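Local coordinates for SCARECROW-LIKE protein 7 (Oryza sativa Japonica Group, PDB 5HYZ) that probably acts as a transcription factor in plant development and abiotic stress resistance, binds DNA in vitro and forms a homodimer, at residues N84-Y89 against D270-R275. Residues are numbered along the deposited sequence; the frame is centred on the assembly and turned at random.
Sequences NDACPY and DVAMTR
Ala86, the last residue of helix 74-86, meets Ala272 in the C-terminal part of helix 251-272, within the GRAS domain, which combines a Rossmann fold with a helix bundle. The contact is small and lies near the surface, burying 114 Å² in all, and it links the predicted VHIID and PFYRE regions of the sequence.

Apolar contact of three side chains is joined by one methyl-to-carbonyl approach. Both alanine methyls point across the gap, and CB of Ala86 stands 3.9 Å from CB of Ala272. The backbones can therefore come close, with the two CA atoms 5.7 Å apart. The methyl of Ala272 also rests 3.5 Å from the carbonyl O of Ala86, a van der Waals approach at the last turn of helix 74-86. Met273, present as selenomethionine, adds a second apolar partner: its CG lies anti to its own carbonyl carbon (chi1 -62°), and the chain then bends at chi3 (-59°). Its CG and SE come to the Ala86 methyl together from one side, SE being 4.1 Å from Ala86 CB.

Beyond the alanines, the chain after Ala86 turns inward. Cys87 packs against Ser268 and Leu269 one turn back along helix 251-272, and the hydroxyl of Tyr89 hydrogen-bonds that of Ser268, so helix 89-104 is tied to the same helix.

Polar interactions shape the other side of segment 270-275. Arg275 folds back onto Asp270 side-on, while Arg280 forms a second salt bridge to Asp270 OD1; together these positive groups would probably stabilise the ionised carboxylate. Both carboxylate oxygens are met on their syn sides: Arg275 NE reaches OD1 of Asp270 at 2.8 Å, and Arg275 NH2 reaches Asp270 OD2 at 3.2 Å along an almost straight N-H...O line of 176°.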
ATOM      1  N   ASN A  84      -3.011  -2.063  10.306  1.00 27.96           N
ATOM      2  CA  ASN A  84      -2.445  -2.382   9.003  1.00 34.57           C
ATOM      3  C   ASN A  84      -2.615  -1.300   7.949  1.00 35.20           C
ATOM      4  O   ASN A  84      -1.865  -1.265   6.960  1.00 31.73           O
ATOM      5  CB  ASN A  84      -3.017  -3.698   8.508  1.00 42.06           C
ATOM      6  CG  ASN A  84      -2.734  -4.860   9.487  1.00 46.84           C
ATOM      7  OD1 ASN A  84      -1.723  -4.883  10.210  1.00 42.73           O
ATOM      8  ND2 ASN A  84      -3.653  -5.819   9.522  1.00 51.63           N
ATOM      9  N   ASP A  85      -3.556  -0.388   8.163  1.00 25.15           N
ATOM     10  CA  ASP A  85      -3.560   0.817   7.360  1.00 31.53           C
ATOM     11  C   ASP A  85      -2.442   1.819   7.803  1.00 31.29           C
ATOM     12  O   ASP A  85      -1.896   2.560   7.007  1.00 32.51           O
ATOM     13  CB  ASP A  85      -4.940   1.477   7.413  1.00 35.16           C
ATOM     14  CG  ASP A  85      -5.020   2.684   6.507  1.00 49.01           C
ATOM     15  OD1 ASP A  85      -5.210   2.501   5.286  1.00 55.65           O
ATOM     16  OD2 ASP A  85      -4.857   3.817   7.011  1.00 53.47           O
ATOM     17  N   ALA A  86      -2.068   1.812   9.070  1.00 24.91           N
ATOM     18  CA  ALA A  86      -1.087   2.793   9.524  1.00 28.20           C
ATOM     19  C   ALA A  86       0.359   2.325   9.431  1.00 26.34           C
ATOM     20  O   ALA A  86       1.291   3.136   9.416  1.00 27.34           O
ATOM     21  CB  ALA A  86      -1.397   3.177  10.977  1.00 30.61           C
ATOM     22  N   CYS A  87       0.556   1.015   9.447  1.00 23.42           N
ATOM     23  CA  CYS A  87       1.878   0.435   9.621  1.00 18.60           C
ATOM     24  C   CYS A  87       2.083  -0.686   8.600  1.00 18.59           C
ATOM     25  O   CYS A  87       1.109  -1.266   8.122  1.00 20.26           O
ATOM     26  CB  CYS A  87       2.016  -0.145  11.021  1.00 24.90           C
ATOM     27  SG  CYS A  87       1.785   1.108  12.355  1.00 27.03           S
ATOM     28  N   PRO A  88       3.328  -1.006   8.293  1.00 15.20           N
ATOM     29  CA  PRO A  88       3.628  -2.018   7.269  1.00 17.62           C
ATOM     30  C   PRO A  88       3.794  -3.442   7.807  1.00 15.47           C
ATOM     31  O   PRO A  88       4.182  -4.344   7.018  1.00 15.02           O
ATOM     32  CB  PRO A  88       4.955  -1.533   6.695  1.00 17.95           C
ATOM     33  CG  PRO A  88       5.639  -0.891   7.867  1.00 20.57           C
ATOM     34  CD  PRO A  88       4.529  -0.216   8.653  1.00 18.56           C
ATOM     35  N   TYR A  89       3.506  -3.656   9.095  1.00 18.11           N
ATOM     36  CA  TYR A  89       3.721  -4.962   9.734  1.00 19.16           C
ATOM     37  C   TYR A  89       3.091  -6.142   9.001  1.00 13.39           C
ATOM     38  O   TYR A  89       3.815  -7.095   8.637  1.00 14.05           O
ATOM     39  CB  TYR A  89       3.219  -4.930  11.205  1.00 19.58           C
ATOM     40  CG  TYR A  89       3.902  -3.828  12.032  1.00 20.86           C
ATOM     41  CD1 TYR A  89       5.272  -3.815  12.198  1.00 27.20           C
ATOM     42  CD2 TYR A  89       3.160  -2.814  12.631  1.00 23.97           C
ATOM     43  CE1 TYR A  89       5.915  -2.790  12.920  1.00 25.15           C
ATOM     44  CE2 TYR A  89       3.789  -1.790  13.374  1.00 22.25           C
ATOM     45  CZ  TYR A  89       5.146  -1.787  13.510  1.00 19.19           C
ATOM     46  OH  TYR A  89       5.796  -0.800  14.245  1.00 24.66           O
ATOM     47  N   ASP A 270       2.625   6.741  16.612  1.00 27.40           N
ATOM     48  CA  ASP A 270       2.662   8.199  16.786  1.00 28.44           C
ATOM     49  C   ASP A 270       3.039   8.920  15.514  1.00 32.12           C
ATOM     50  O   ASP A 270       2.602  10.050  15.259  1.00 33.04           O
ATOM     51  CB  ASP A 270       3.676   8.597  17.856  1.00 27.69           C
ATOM     52  CG  ASP A 270       3.535  10.052  18.280  1.00 32.71           C
ATOM     53  OD1 ASP A 270       2.400  10.459  18.568  1.00 34.11           O
ATOM     54  OD2 ASP A 270       4.553  10.779  18.305  1.00 35.35           O
ATOM     55  N   VAL A 271       3.936   8.312  14.747  1.00 30.07           N
ATOM     56  CA  VAL A 271       4.349   8.989  13.525  1.00 28.37           C
ATOM     57  C   VAL A 271       3.244   8.869  12.471  1.00 31.98           C
ATOM     58  O   VAL A 271       3.138   9.704  11.564  1.00 29.69           O
ATOM     59  CB  VAL A 271       5.731   8.427  13.023  1.00 26.75           C
ATOM     60  CG1 VAL A 271       6.076   8.952  11.662  1.00 29.67           C
ATOM     61  CG2 VAL A 271       6.836   8.802  13.994  1.00 30.09           C
ATOM     62  N   ALA A 272       2.402   7.841  12.596  1.00 27.39           N
ATOM     63  CA  ALA A 272       1.417   7.525  11.557  1.00 30.52           C
ATOM     64  C   ALA A 272       0.049   8.189  11.724  1.00 33.99           C
ATOM     65  O   ALA A 272      -0.632   8.482  10.739  1.00 33.76           O
ATOM     66  CB  ALA A 272       1.235   5.975  11.471  1.00 31.97           C
HETATM   67  N   MSE A 273      -0.377   8.417  12.964  1.00 32.88           N
HETATM   68  CA  MSE A 273      -1.731   8.893  13.215  1.00 34.68           C
HETATM   69  C   MSE A 273      -1.742  10.131  14.116  1.00 31.96           C
HETATM   70  O   MSE A 273      -0.770  10.399  14.820  1.00 37.27           O
HETATM   71  CB  MSE A 273      -2.560   7.775  13.839  1.00 37.76           C
HETATM   72  CG  MSE A 273      -2.709   6.542  12.947  1.00 43.48           C
HETATM   73 SE   MSE A 273      -3.452   5.037  13.971  1.00 47.20          SE
HETATM   74  CE  MSE A 273      -2.063   4.987  15.272  1.00 51.53           C
ATOM     75  N   THR A 274      -2.835  10.891  14.106  1.00 32.78           N
ATOM     76  CA  THR A 274      -2.926  12.085  14.962  1.00 38.00           C
ATOM     77  C   THR A 274      -3.049  11.702  16.442  1.00 36.84           C
ATOM     78  O   THR A 274      -3.580  10.629  16.767  1.00 33.24           O
ATOM     79  CB  THR A 274      -4.148  12.957  14.612  1.00 34.97           C
ATOM     80  OG1 THR A 274      -5.333  12.186  14.829  1.00 41.20           O
ATOM     81  CG2 THR A 274      -4.119  13.382  13.156  1.00 36.19           C
ATOM     82  N   ARG A 275      -2.595  12.605  17.318  1.00 40.37           N
ATOM     83  CA  ARG A 275      -2.742  12.482  18.775  1.00 43.84           C
ATOM     84  C   ARG A 275      -4.194  12.350  19.256  1.00 43.99           C
ATOM     85  O   ARG A 275      -4.440  11.804  20.321  1.00 45.95           O
ATOM     86  CB  ARG A 275      -2.092  13.690  19.462  1.00 46.45           C
ATOM     87  CG  ARG A 275      -0.577  13.767  19.363  1.00 43.36           C
ATOM     88  CD  ARG A 275       0.058  12.791  20.350  1.00 38.43           C
ATOM     89  NE  ARG A 275       1.485  12.600  20.094  1.00 37.03           N
ATOM     90  CZ  ARG A 275       2.467  13.290  20.663  1.00 38.92           C
ATOM     91  NH1 ARG A 275       2.192  14.235  21.550  1.00 43.38           N
ATOM     92  NH2 ARG A 275       3.736  13.024  20.364  1.00 39.01           N
TER